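Local coordinates for protein putative O-Methyltransferase (Corynebacterium glutamicum, PDB 3DR5) that probably transfers methyl groups from S-adenosyl-L-methionine to oxygen atoms of a substrate that remains unidentified, at residues G56-I61 and D128-V133; L132-V137 and V160-L165; G168-Q173 and Q181-A186; R191-A196 and T208-A213. All blocks are in the same frame, centred on the assembly; numbering follows the deposited sequence.

How the contacts relate
Three contacts belong to one mixed sheet. Contacts 1 and 2 are buried in its parallel part and share strand 130-135, paired with 59-63 in the first and 157-161 in the second. Contact 4 joins the antiparallel strand 207-212 to the start of edge strand 196-201, and touches contact 2 through a probable hydrogen bond from Leu161 N to Thr208 O. The centre of contact 3 lies about 20 Å from that of the chain, where a loop meets helix 178-190. Backbone ladders and apolar flanks dominate the core, whereas contact 4 relies partly on water and contact 3 on methyl packing. Contacts 3 and 4 pack on the second subunit, which contact 2 meets at one residue.

Contact 1. Residues G56-I61 and D128-V133; sequences GSTGAI and DSYQLV
Ala60 and Ile61 run parallel to Leu132 and Val133 as neighbouring strands, and the pairing begins at a corner of the chain at Gln131. Ile61 N donates to Leu132 O (2.8 Å) in the plane of that carbonyl. One step back, Gly59 O takes the N-H of Gln131 at 3.1 Å rather than that of Leu132, whose nitrogen lies farther off, a shift that marks the corner. Before it, Thr58 N reaches Ser129 O at 2.7 Å in an almost straight bond of 170°. The main side-chain contact is Ile61 on Tyr130. With CG1 anti to its own carbonyl carbon (chi1 -62°) and CD1 in an extended position beyond it, Ile61 crosses the phenol at about a right angle. CD1 stands over the centre of one ring face, 3.7 Å from the centroid and 7° off the normal, a CH-pi contact. Gly59 O lies at the ring's edge, while Thr58 CB approaches obliquely, 3.8 Å from Tyr130 CE1. Leu125 packs on both Ile61 and Tyr130, and the phenol OH has a weak hydrogen bond to Arg112. Val133 continues this face, its CG2 4.1 Å from Ile61 CB. On the other face Ala60 CB meets Leu132 CB at 4.0 Å, and Ile74 of helix 67-77 packs on both; Leu48 and Ala49 of helix 39-51 also cover Leu132. The pairing of the first and fourth strands at the centre of the sheet is a hallmark of the Rossmann-like fold of class I methyltransferases.

Contact 2. Residues L132-V137 and V160-L165; sequences LVFGQV and VLADAL
Gly135 O is held by two donors, the backbone N-H of Ala162 at 3.2 Å and a water at 2.8 Å. The same water donates to Ala162 O and accepts from Val137 N, and so bridges the two segments where they leave the sheet. Before this point in the chain the segments are parallel neighbours in the Rossmann-like sheet, the fourth and fifth strands in chain order, connected by a beta-alpha-beta crossover through helix 142-152. Two almost straight bonds set their register: Val160 N to Val133 O at 2.7 Å and Gly135 N to Val160 O at 2.8 Å. Apolar side chains cover the face that carries Phe134 and Val160. Phe134 has CG anti to its backbone N (chi1 171°), and its ring approaches the neighbouring strand obliquely, with CD1 4.0 Å from Val160 CG1 and CZ 3.8 Å from Ala162 CB. Val160 turns its other methyl, CG2, to Leu132 CD1. Leu45 and Leu48 of helix 39-51 lie over this patch, while Leu145 of helix 142-152 meets Leu161 on the other face. Beyond the strand the chain reverses in a type II turn from Leu161 to Ala164, whose third residue, Asp163, has a positive phi (46°). There the carboxylate accepts a hydrogen bond at OD1 from the backbone N of Ala205.

Contact 3. Residues G168-Q173 and Q181-A186; sequences GTIADQ and QAARDA
The side chains of Ile170 and Arg184 lie alongside one another and point opposite ways, the branched group of the loop against the aliphatic start of the arginine. Arg184 CG passes 4.0 Å from Ile170 CB, and the guanidinium then turns its edge to the loop backbone, with the carbonyl carbon of Ile170 in its plane. In the arginine CD is nearly anti (chi2 -160°) and the chain bends at chi3 (-56°), which carries NE out of line with the stem. Its NH1 is modelled 3.3 Å from Ile170 CB and only 2.4 Å from Ala171 N; because both nitrogens are donors, that last approach is no hydrogen bond, and the exact placing of the guanidinium is doubtful. Ile170 puts CG1 between its backbone N and carbonyl carbon (chi1 53°), while CG2, beside the N, is directed at the helix. This methyl meets Ala183 CB at 4.1 Å and also lies 3.9 Å from Arg184 N. The contact joins the loop that follows strand 157-161 to the helix that it leads into, 178-190, the last helix of the Rossmann-like domain. Pro139 and Leu166 also pack on Ala183, and Thr180, one turn earlier on the same helix, touches Ile170. In the loop, the carboxylate of Asp172 leads away from the helix and bonds through OD1 to Thr174 OG1. The second subunit packs against the loop: its Tyr11 meets Ile170 and Ala171, and its Tyr7 meets Asp172.

Contact 4. Residues R191-A196 and T208-A213; sequences RSIEGA and TVVTKA
Ala196 CB packs on the CG2 methyl of Val210 at 4.0 Å, and Ile193 CD1 comes to the same methyl from the preceding loop at 4.3 Å. Trp150 of helix 142-152 touches all three residues. Val210 CG2 (chi1 16°) and Ile193 CD1 (chi2 -144°) both follow from torsions away from the staggered positions, and their placing is less certain. Ala196 and Lys212 form an antiparallel non-hydrogen-bonded pair at the start of the hairpin of strands 196-201 and 207-212. In this hairpin 207-212 is the one strand that runs against the parallel set, and 196-201 is the outermost strand at this end of the sheet within the chain; the strand order, 3-2-1-4-5-7-6, is characteristic of class I methyltransferases. Ala196 CA directs its hydrogen toward Thr211 O, 3.4 Å away. Just outside the pair, Ala213 N donates to Gly195 O at 2.9 Å, from 40° above the carbonyl plane. A water donates to that same oxygen (2.6 Å) and to Ala213 O (2.8 Å), bridging the mouth of the hairpin beside the direct bond. Ala213 CB is also close to Gly195 O, at 3.2 Å. The Lys212 ammonium is bonded to the backbone oxygens of Trp150 and Leu153 and makes a cation-pi contact with Trp150. From the other face of the strand, Val209 and Thr211 meet Thr47 of the second subunit.

Contact 1. Residues G56-I61 and D128-V133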
loop_
_atom_site.group_PDB
_atom_site.type_symbol
_atom_site.label_atom_id
_atom_site.label_comp_id
_atom_site.label_asym_id
_atom_site.label_seq_id
_atom_site.Cartn_x
_atom_site.Cartn_y
_atom_site.Cartn_z
ATOM N N GLY A 56 -19.312 -0.972 -8.384
ATOM C CA GLY A 56 -19.445 0.035 -9.428
ATOM C C GLY A 56 -18.208 0.123 -10.303
ATOM O O GLY A 56 -18.124 0.938 -11.220
ATOM N N SER A 57 -17.249 -0.749 -10.021
ATOM C CA SER A 57 -15.989 -0.789 -10.751
ATOM C C SER A 57 -15.911 -1.925 -11.767
ATOM O O SER A 57 -16.385 -3.026 -11.512
ATOM C CB SER A 57 -14.843 -0.910 -9.744
ATOM O OG SER A 57 -13.610 -1.241 -10.359
ATOM N N THR A 58 -15.305 -1.651 -12.918
ATOM C CA THR A 58 -15.141 -2.674 -13.939
ATOM C C THR A 58 -14.029 -3.608 -13.452
ATOM O O THR A 58 -14.023 -4.807 -13.759
ATOM C CB THR A 58 -14.738 -2.054 -15.294
ATOM O OG1 THR A 58 -15.722 -1.092 -15.688
ATOM C CG2 THR A 58 -14.646 -3.137 -16.373
ATOM N N GLY A 59 -13.092 -3.053 -12.682
ATOM C CA GLY A 59 -11.984 -3.847 -12.170
ATOM C C GLY A 59 -10.636 -3.152 -12.259
ATOM O O GLY A 59 -10.509 -1.951 -12.004
ATOM N N ALA A 60 -9.622 -3.908 -12.653
ATOM C CA ALA A 60 -8.283 -3.364 -12.745
ATOM C C ALA A 60 -7.698 -3.419 -14.143
ATOM O O ALA A 60 -8.171 -4.164 -15.007
ATOM C CB ALA A 60 -7.363 -4.102 -11.759
ATOM N N ILE A 61 -6.664 -2.613 -14.355
ATOM C CA ILE A 61 -5.948 -2.598 -15.624
ATOM C C ILE A 61 -4.458 -2.824 -15.334
ATOM O O ILE A 61 -3.884 -2.187 -14.440
ATOM C CB ILE A 61 -6.065 -1.254 -16.368
ATOM C CG1 ILE A 61 -7.522 -0.962 -16.719
ATOM C CG2 ILE A 61 -5.245 -1.311 -17.674
ATOM C CD1 ILE A 61 -7.736 0.400 -17.358
ATOM N N ASP A 128 -13.936 6.815 -15.485
ATOM C CA ASP A 128 -14.474 6.588 -14.142
ATOM C C ASP A 128 -15.004 5.178 -13.920
ATOM O O ASP A 128 -16.030 4.989 -13.262
ATOM C CB ASP A 128 -15.600 7.610 -13.909
ATOM C CG ASP A 128 -16.007 7.736 -12.445
ATOM O OD1 ASP A 128 -15.107 7.780 -11.581
ATOM O OD2 ASP A 128 -17.228 7.809 -12.158
ATOM N N SER A 129 -14.302 4.184 -14.446
ATOM C CA SER A 129 -14.761 2.808 -14.316
ATOM C C SER A 129 -13.774 1.844 -13.675
ATOM O O SER A 129 -14.115 0.691 -13.415
ATOM C CB SER A 129 -15.135 2.261 -15.688
ATOM O OG SER A 129 -16.468 2.557 -16.042
ATOM N N TYR A 130 -12.564 2.307 -13.400
ATOM C CA TYR A 130 -11.551 1.431 -12.849
ATOM C C TYR A 130 -11.072 1.817 -11.462
ATOM O O TYR A 130 -10.871 2.991 -11.163
ATOM C CB TYR A 130 -10.385 1.361 -13.841
ATOM C CG TYR A 130 -10.793 0.777 -15.183
ATOM C CD1 TYR A 130 -10.822 -0.606 -15.381
ATOM C CD2 TYR A 130 -11.250 1.600 -16.216
ATOM C CE1 TYR A 130 -11.284 -1.159 -16.576
ATOM C CE2 TYR A 130 -11.715 1.061 -17.415
ATOM C CZ TYR A 130 -11.736 -0.326 -17.583
ATOM O OH TYR A 130 -12.193 -0.866 -18.766
ATOM N N GLN A 131 -10.879 0.802 -10.625
ATOM C CA GLN A 131 -10.436 0.985 -9.248
ATOM C C GLN A 131 -8.921 0.856 -9.077
ATOM O O GLN A 131 -8.366 1.261 -8.051
ATOM C CB GLN A 131 -11.112 -0.051 -8.353
ATOM C CG GLN A 131 -10.533 -1.462 -8.554
ATOM C CD GLN A 131 -11.410 -2.571 -7.995
ATOM O OE1 GLN A 131 -11.175 -3.073 -6.897
ATOM N NE2 GLN A 131 -12.435 -2.945 -8.746
ATOM N N LEU A 132 -8.249 0.292 -10.074
ATOM C CA LEU A 132 -6.808 0.090 -9.971
ATOM C C LEU A 132 -6.150 -0.034 -11.339
ATOM O O LEU A 132 -6.620 -0.770 -12.208
ATOM C CB LEU A 132 -6.518 -1.176 -9.142
ATOM C CG LEU A 132 -5.072 -1.690 -9.021
ATOM C CD1 LEU A 132 -4.250 -0.719 -8.179
ATOM C CD2 LEU A 132 -5.054 -3.083 -8.389
ATOM N N VAL A 133 -5.060 0.698 -11.527
ATOM C CA VAL A 133 -4.322 0.643 -12.771
ATOM C C VAL A 133 -2.832 0.520 -12.454
ATOM O O VAL A 133 -2.257 1.342 -11.738
ATOM C CB VAL A 133 -4.579 1.904 -13.643
ATOM C CG1 VAL A 133 -3.760 1.830 -14.936
ATOM C CG2 VAL A 133 -6.069 2.013 -13.963
#

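Contact 2. Residues L132-V137 and V160-L165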
loop_
_atom_site.group_PDB
_atom_site.type_symbol
_atom_site.label_atom_id
_atom_site.label_comp_id
_atom_site.label_asym_id
_atom_site.label_seq_id
_atom_site.Cartn_x
_atom_site.Cartn_y
_atom_site.Cartn_z
ATOM N N LEU A 132 -8.249 0.292 -10.074
ATOM C CA LEU A 132 -6.808 0.090 -9.971
ATOM C C LEU A 132 -6.150 -0.034 -11.339
ATOM O O LEU A 132 -6.620 -0.770 -12.208
ATOM C CB LEU A 132 -6.518 -1.176 -9.142
ATOM C CG LEU A 132 -5.072 -1.690 -9.021
ATOM C CD1 LEU A 132 -4.250 -0.719 -8.179
ATOM C CD2 LEU A 132 -5.054 -3.083 -8.389
ATOM N N VAL A 133 -5.060 0.698 -11.527
ATOM C CA VAL A 133 -4.322 0.643 -12.771
ATOM C C VAL A 133 -2.832 0.520 -12.454
ATOM O O VAL A 133 -2.257 1.342 -11.738
ATOM C CB VAL A 133 -4.579 1.904 -13.643
ATOM C CG1 VAL A 133 -3.760 1.830 -14.936
ATOM C CG2 VAL A 133 -6.069 2.013 -13.963
ATOM N N PHE A 134 -2.218 -0.534 -12.973
ATOM C CA PHE A 134 -0.797 -0.769 -12.794
ATOM C C PHE A 134 -0.135 -0.507 -14.140
ATOM O O PHE A 134 -0.564 -1.026 -15.182
ATOM C CB PHE A 134 -0.504 -2.217 -12.379
ATOM C CG PHE A 134 0.961 -2.553 -12.389
ATOM C CD1 PHE A 134 1.766 -2.263 -11.292
ATOM C CD2 PHE A 134 1.543 -3.127 -13.519
ATOM C CE1 PHE A 134 3.143 -2.529 -11.326
ATOM C CE2 PHE A 134 2.914 -3.394 -13.568
ATOM C CZ PHE A 134 3.716 -3.100 -12.466
ATOM N N GLY A 135 0.909 0.311 -14.114
ATOM C CA GLY A 135 1.623 0.616 -15.336
ATOM C C GLY A 135 3.117 0.333 -15.269
ATOM O O GLY A 135 3.799 0.723 -14.319
ATOM N N GLN A 136 3.612 -0.406 -16.254
ATOM C CA GLN A 136 5.034 -0.690 -16.352
ATOM C C GLN A 136 5.412 -0.141 -17.732
ATOM O O GLN A 136 5.287 -0.820 -18.756
ATOM C CB GLN A 136 5.337 -2.197 -16.291
ATOM C CG GLN A 136 6.822 -2.491 -16.448
ATOM C CD GLN A 136 7.572 -2.511 -15.131
ATOM O OE1 GLN A 136 8.471 -1.701 -14.899
ATOM N NE2 GLN A 136 7.209 -3.441 -14.260
ATOM N N VAL A 137 5.883 1.097 -17.755
ATOM C CA VAL A 137 6.237 1.762 -19.004
ATOM C C VAL A 137 7.606 2.427 -18.925
ATOM O O VAL A 137 8.256 2.408 -17.875
ATOM C CB VAL A 137 5.178 2.841 -19.360
ATOM C CG1 VAL A 137 3.801 2.196 -19.492
ATOM C CG2 VAL A 137 5.132 3.919 -18.269
ATOM N N VAL A 160 -0.711 2.805 -10.063
ATOM C CA VAL A 160 0.581 2.330 -9.568
ATOM C C VAL A 160 1.621 2.334 -10.687
ATOM O O VAL A 160 1.482 1.613 -11.681
ATOM C CB VAL A 160 0.454 0.910 -8.977
ATOM C CG1 VAL A 160 1.788 0.466 -8.409
ATOM C CG2 VAL A 160 -0.609 0.905 -7.879
ATOM N N LEU A 161 2.664 3.151 -10.521
ATOM C CA LEU A 161 3.721 3.285 -11.529
ATOM C C LEU A 161 5.043 2.668 -11.087
ATOM O O LEU A 161 5.755 3.222 -10.248
ATOM C CB LEU A 161 3.924 4.767 -11.871
ATOM C CG LEU A 161 2.638 5.510 -12.280
ATOM C CD1 LEU A 161 2.905 7.014 -12.387
ATOM C CD2 LEU A 161 2.119 4.955 -13.601
ATOM N N ALA A 162 5.367 1.518 -11.665
ATOM C CA ALA A 162 6.602 0.805 -11.340
ATOM C C ALA A 162 7.875 1.521 -11.791
ATOM O O ALA A 162 7.890 2.177 -12.836
ATOM C CB ALA A 162 6.568 -0.589 -11.950
ATOM N N ASP A 163 8.933 1.378 -10.988
ATOM C CA ASP A 163 10.255 1.949 -11.266
ATOM C C ASP A 163 10.254 3.403 -11.732
ATOM O O ASP A 163 11.171 3.828 -12.429
ATOM C CB ASP A 163 10.968 1.110 -12.323
ATOM C CG ASP A 163 10.954 -0.368 -12.004
ATOM O OD1 ASP A 163 11.115 -0.715 -10.818
ATOM O OD2 ASP A 163 10.797 -1.191 -12.936
ATOM N N ALA A 164 9.243 4.167 -11.338
ATOM C CA ALA A 164 9.108 5.556 -11.760
ATOM C C ALA A 164 10.084 6.562 -11.170
ATOM O O ALA A 164 10.157 7.708 -11.633
ATOM C CB ALA A 164 7.691 6.021 -11.496
ATOM N N LEU A 165 10.833 6.137 -10.160
ATOM C CA LEU A 165 11.769 7.018 -9.482
ATOM C C LEU A 165 13.222 6.747 -9.848
ATOM O O LEU A 165 14.126 7.458 -9.408
ATOM C CB LEU A 165 11.586 6.881 -7.970
ATOM C CG LEU A 165 10.233 7.291 -7.379
ATOM C CD1 LEU A 165 10.075 6.724 -5.974
ATOM C CD2 LEU A 165 10.128 8.807 -7.354
HETATM O O HOH W 1 5.898 2.409 -15.081
#

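Contact 3. Residues G168-Q173 and Q181-A186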
loop_
_atom_site.group_PDB
_atom_site.type_symbol
_atom_site.label_atom_id
_atom_site.label_comp_id
_atom_site.label_asym_id
_atom_site.label_seq_id
_atom_site.Cartn_x
_atom_site.Cartn_y
_atom_site.Cartn_z
ATOM N N GLY A 168 16.008 6.713 -7.309
ATOM C CA GLY A 168 16.343 7.993 -6.722
ATOM C C GLY A 168 17.255 8.779 -7.651
ATOM O O GLY A 168 17.547 9.951 -7.413
ATOM N N THR A 169 17.714 8.122 -8.712
ATOM C CA THR A 169 18.598 8.727 -9.709
ATOM C C THR A 169 18.264 10.185 -9.991
ATOM O O THR A 169 19.168 11.001 -10.190
ATOM C CB THR A 169 18.538 7.942 -11.049
ATOM O OG1 THR A 169 19.416 6.811 -10.992
ATOM C CG2 THR A 169 18.914 8.828 -12.231
ATOM N N ILE A 170 16.972 10.512 -10.010
ATOM C CA ILE A 170 16.556 11.877 -10.307
ATOM C C ILE A 170 17.045 12.902 -9.280
ATOM O O ILE A 170 17.561 12.536 -8.229
ATOM C CB ILE A 170 15.012 11.959 -10.546
ATOM C CG1 ILE A 170 14.246 11.343 -9.387
ATOM C CG2 ILE A 170 14.666 11.219 -11.848
ATOM C CD1 ILE A 170 12.757 11.237 -9.647
ATOM N N ALA A 171 16.877 14.184 -9.596
ATOM C CA ALA A 171 17.372 15.287 -8.765
ATOM C C ALA A 171 18.877 15.063 -8.564
ATOM O O ALA A 171 19.356 14.900 -7.435
ATOM C CB ALA A 171 16.672 15.330 -7.419
ATOM N N ASP A 172 19.629 15.064 -9.663
ATOM C CA ASP A 172 21.077 14.855 -9.606
ATOM C C ASP A 172 21.728 15.596 -10.771
ATOM O O ASP A 172 21.540 15.235 -11.932
ATOM C CB ASP A 172 21.380 13.358 -9.708
ATOM C CG ASP A 172 22.705 12.974 -9.090
ATOM O OD1 ASP A 172 23.652 13.777 -9.158
ATOM O OD2 ASP A 172 22.803 11.854 -8.551
ATOM N N GLN A 173 22.507 16.622 -10.448
ATOM C CA GLN A 173 23.175 17.429 -11.461
ATOM C C GLN A 173 23.917 16.611 -12.502
ATOM O O GLN A 173 23.725 16.796 -13.699
ATOM C CB GLN A 173 24.139 18.424 -10.802
ATOM C CG GLN A 173 23.460 19.561 -10.028
ATOM C CD GLN A 173 22.720 19.084 -8.792
ATOM O OE1 GLN A 173 23.229 18.261 -8.037
ATOM N NE2 GLN A 173 21.520 19.615 -8.569
ATOM N N GLN A 181 15.280 12.897 -17.096
ATOM C CA GLN A 181 14.581 14.171 -17.254
ATOM C C GLN A 181 13.078 13.982 -17.430
ATOM O O GLN A 181 12.284 14.818 -16.983
ATOM C CB GLN A 181 15.151 14.929 -18.457
ATOM C CG GLN A 181 14.652 16.350 -18.613
ATOM C CD GLN A 181 15.381 17.088 -19.724
ATOM O OE1 GLN A 181 16.503 16.727 -20.085
ATOM N NE2 GLN A 181 14.760 18.141 -20.251
ATOM N N ALA A 182 12.694 12.885 -18.079
ATOM C CA ALA A 182 11.283 12.585 -18.300
ATOM C C ALA A 182 10.690 12.073 -16.981
ATOM O O ALA A 182 9.590 12.472 -16.598
ATOM C CB ALA A 182 11.132 11.531 -19.406
ATOM N N ALA A 183 11.424 11.198 -16.290
ATOM C CA ALA A 183 10.974 10.666 -15.008
ATOM C C ALA A 183 10.848 11.841 -14.012
ATOM O O ALA A 183 9.902 11.895 -13.225
ATOM C CB ALA A 183 11.972 9.625 -14.493
ATOM N N ARG A 184 11.793 12.785 -14.048
ATOM C CA ARG A 184 11.749 13.946 -13.154
ATOM C C ARG A 184 10.500 14.790 -13.431
ATOM O O ARG A 184 9.818 15.221 -12.498
ATOM C CB ARG A 184 12.989 14.821 -13.336
ATOM C CG ARG A 184 13.537 15.376 -12.030
ATOM C CD ARG A 184 14.419 16.595 -12.244
ATOM N NE ARG A 184 15.531 16.348 -13.157
ATOM C CZ ARG A 184 16.454 15.409 -12.980
ATOM N NH1 ARG A 184 16.405 14.621 -11.920
ATOM N NH2 ARG A 184 17.433 15.257 -13.864
ATOM N N ASP A 185 10.202 15.028 -14.710
ATOM C CA ASP A 185 9.026 15.821 -15.077
ATOM C C ASP A 185 7.735 15.104 -14.684
ATOM O O ASP A 185 6.756 15.737 -14.274
ATOM C CB ASP A 185 9.005 16.120 -16.579
ATOM C CG ASP A 185 7.791 16.928 -16.990
ATOM O OD1 ASP A 185 6.735 16.326 -17.270
ATOM O OD2 ASP A 185 7.889 18.173 -17.015
ATOM N N ALA A 186 7.738 13.782 -14.810
ATOM C CA ALA A 186 6.574 12.982 -14.441
ATOM C C ALA A 186 6.337 13.158 -12.930
ATOM O O ALA A 186 5.231 13.476 -12.500
ATOM C CB ALA A 186 6.828 11.511 -14.767
#

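Contact 4. Residues R191-A196 and T208-A213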
loop_
_atom_site.group_PDB
_atom_site.type_symbol
_atom_site.label_atom_id
_atom_site.label_comp_id
_atom_site.label_asym_id
_atom_site.label_seq_id
_atom_site.Cartn_x
_atom_site.Cartn_y
_atom_site.Cartn_z
ATOM N N ARG A 191 3.101 15.251 -8.715
ATOM C CA ARG A 191 2.951 15.951 -7.444
ATOM C C ARG A 191 2.191 17.273 -7.558
ATOM O O ARG A 191 1.906 17.921 -6.553
ATOM C CB ARG A 191 4.326 16.191 -6.821
ATOM C CG ARG A 191 4.983 14.930 -6.256
ATOM C CD ARG A 191 6.486 15.108 -6.123
ATOM N NE ARG A 191 6.821 16.516 -5.966
ATOM C CZ ARG A 191 7.859 17.107 -6.546
ATOM N NH1 ARG A 191 8.675 16.416 -7.332
ATOM N NH2 ARG A 191 8.079 18.394 -6.342
ATOM N N SER A 192 1.841 17.653 -8.781
ATOM C CA SER A 192 1.133 18.901 -9.022
ATOM C C SER A 192 -0.369 18.707 -9.202
ATOM O O SER A 192 -1.134 19.668 -9.092
ATOM C CB SER A 192 1.687 19.591 -10.271
ATOM O OG SER A 192 1.100 19.065 -11.463
ATOM N N ILE A 193 -0.802 17.480 -9.479
ATOM C CA ILE A 193 -2.216 17.260 -9.717
ATOM C C ILE A 193 -3.036 17.352 -8.444
ATOM O O ILE A 193 -2.609 16.924 -7.379
ATOM C CB ILE A 193 -2.443 15.936 -10.516
ATOM C CG1 ILE A 193 -3.685 15.220 -10.027
ATOM C CG2 ILE A 193 -1.203 15.075 -10.475
ATOM C CD1 ILE A 193 -3.540 13.716 -10.032
ATOM N N GLU A 194 -4.225 17.928 -8.578
ATOM C CA GLU A 194 -5.107 18.165 -7.450
ATOM C C GLU A 194 -6.118 17.064 -7.181
ATOM O O GLU A 194 -6.617 16.427 -8.105
ATOM C CB GLU A 194 -5.820 19.501 -7.663
ATOM C CG GLU A 194 -6.208 20.243 -6.392
ATOM C CD GLU A 194 -5.063 21.051 -5.806
ATOM O OE1 GLU A 194 -4.096 21.337 -6.545
ATOM O OE2 GLU A 194 -5.143 21.414 -4.612
ATOM N N GLY A 195 -6.421 16.858 -5.906
ATOM C CA GLY A 195 -7.359 15.818 -5.548
ATOM C C GLY A 195 -6.713 14.455 -5.734
ATOM O O GLY A 195 -7.389 13.468 -6.030
ATOM N N ALA A 196 -5.391 14.402 -5.586
ATOM C CA ALA A 196 -4.637 13.149 -5.719
ATOM C C ALA A 196 -3.821 12.902 -4.471
ATOM O O ALA A 196 -3.278 13.844 -3.881
ATOM C CB ALA A 196 -3.685 13.201 -6.897
ATOM N N THR A 208 5.578 4.756 -7.559
ATOM C CA THR A 208 4.733 5.914 -7.330
ATOM C C THR A 208 3.286 5.466 -7.473
ATOM O O THR A 208 2.874 4.974 -8.534
ATOM C CB THR A 208 4.972 7.061 -8.337
ATOM O OG1 THR A 208 6.336 7.489 -8.269
ATOM C CG2 THR A 208 4.075 8.252 -7.994
ATOM N N VAL A 209 2.521 5.581 -6.396
ATOM C CA VAL A 209 1.118 5.241 -6.484
ATOM C C VAL A 209 0.345 6.525 -6.193
ATOM O O VAL A 209 0.585 7.228 -5.209
ATOM C CB VAL A 209 0.715 4.031 -5.541
ATOM C CG1 VAL A 209 1.819 3.724 -4.581
ATOM C CG2 VAL A 209 -0.609 4.299 -4.860
ATOM N N VAL A 210 -0.564 6.859 -7.091
ATOM C CA VAL A 210 -1.347 8.048 -6.923
ATOM C C VAL A 210 -2.810 7.639 -6.957
ATOM O O VAL A 210 -3.325 7.101 -7.950
ATOM C CB VAL A 210 -0.922 9.153 -7.988
ATOM C CG1 VAL A 210 -0.111 8.518 -9.094
ATOM C CG2 VAL A 210 -2.104 9.915 -8.498
ATOM N N THR A 211 -3.483 7.880 -5.841
ATOM C CA THR A 211 -4.869 7.515 -5.765
ATOM C C THR A 211 -5.753 8.753 -5.823
ATOM O O THR A 211 -5.380 9.827 -5.340
ATOM C CB THR A 211 -5.139 6.589 -4.519
ATOM O OG1 THR A 211 -6.055 7.202 -3.610
ATOM C CG2 THR A 211 -3.847 6.238 -3.826
ATOM N N LYS A 212 -6.913 8.600 -6.454
ATOM C CA LYS A 212 -7.845 9.699 -6.623
ATOM C C LYS A 212 -8.591 9.924 -5.326
ATOM O O LYS A 212 -9.328 9.072 -4.838
ATOM C CB LYS A 212 -8.811 9.398 -7.784
ATOM C CG LYS A 212 -9.713 10.555 -8.157
ATOM C CD LYS A 212 -10.567 10.254 -9.390
ATOM C CE LYS A 212 -9.749 10.301 -10.676
ATOM N NZ LYS A 212 -10.610 10.148 -11.886
ATOM N N ALA A 213 -8.382 11.101 -4.759
ATOM C CA ALA A 213 -9.004 11.463 -3.496
ATOM C C ALA A 213 -10.523 11.473 -3.533
ATOM O O ALA A 213 -11.124 11.734 -4.573
ATOM C CB ALA A 213 -8.482 12.837 -3.043
HETATM O O HOH W 2 -9.971 13.427 -6.495
#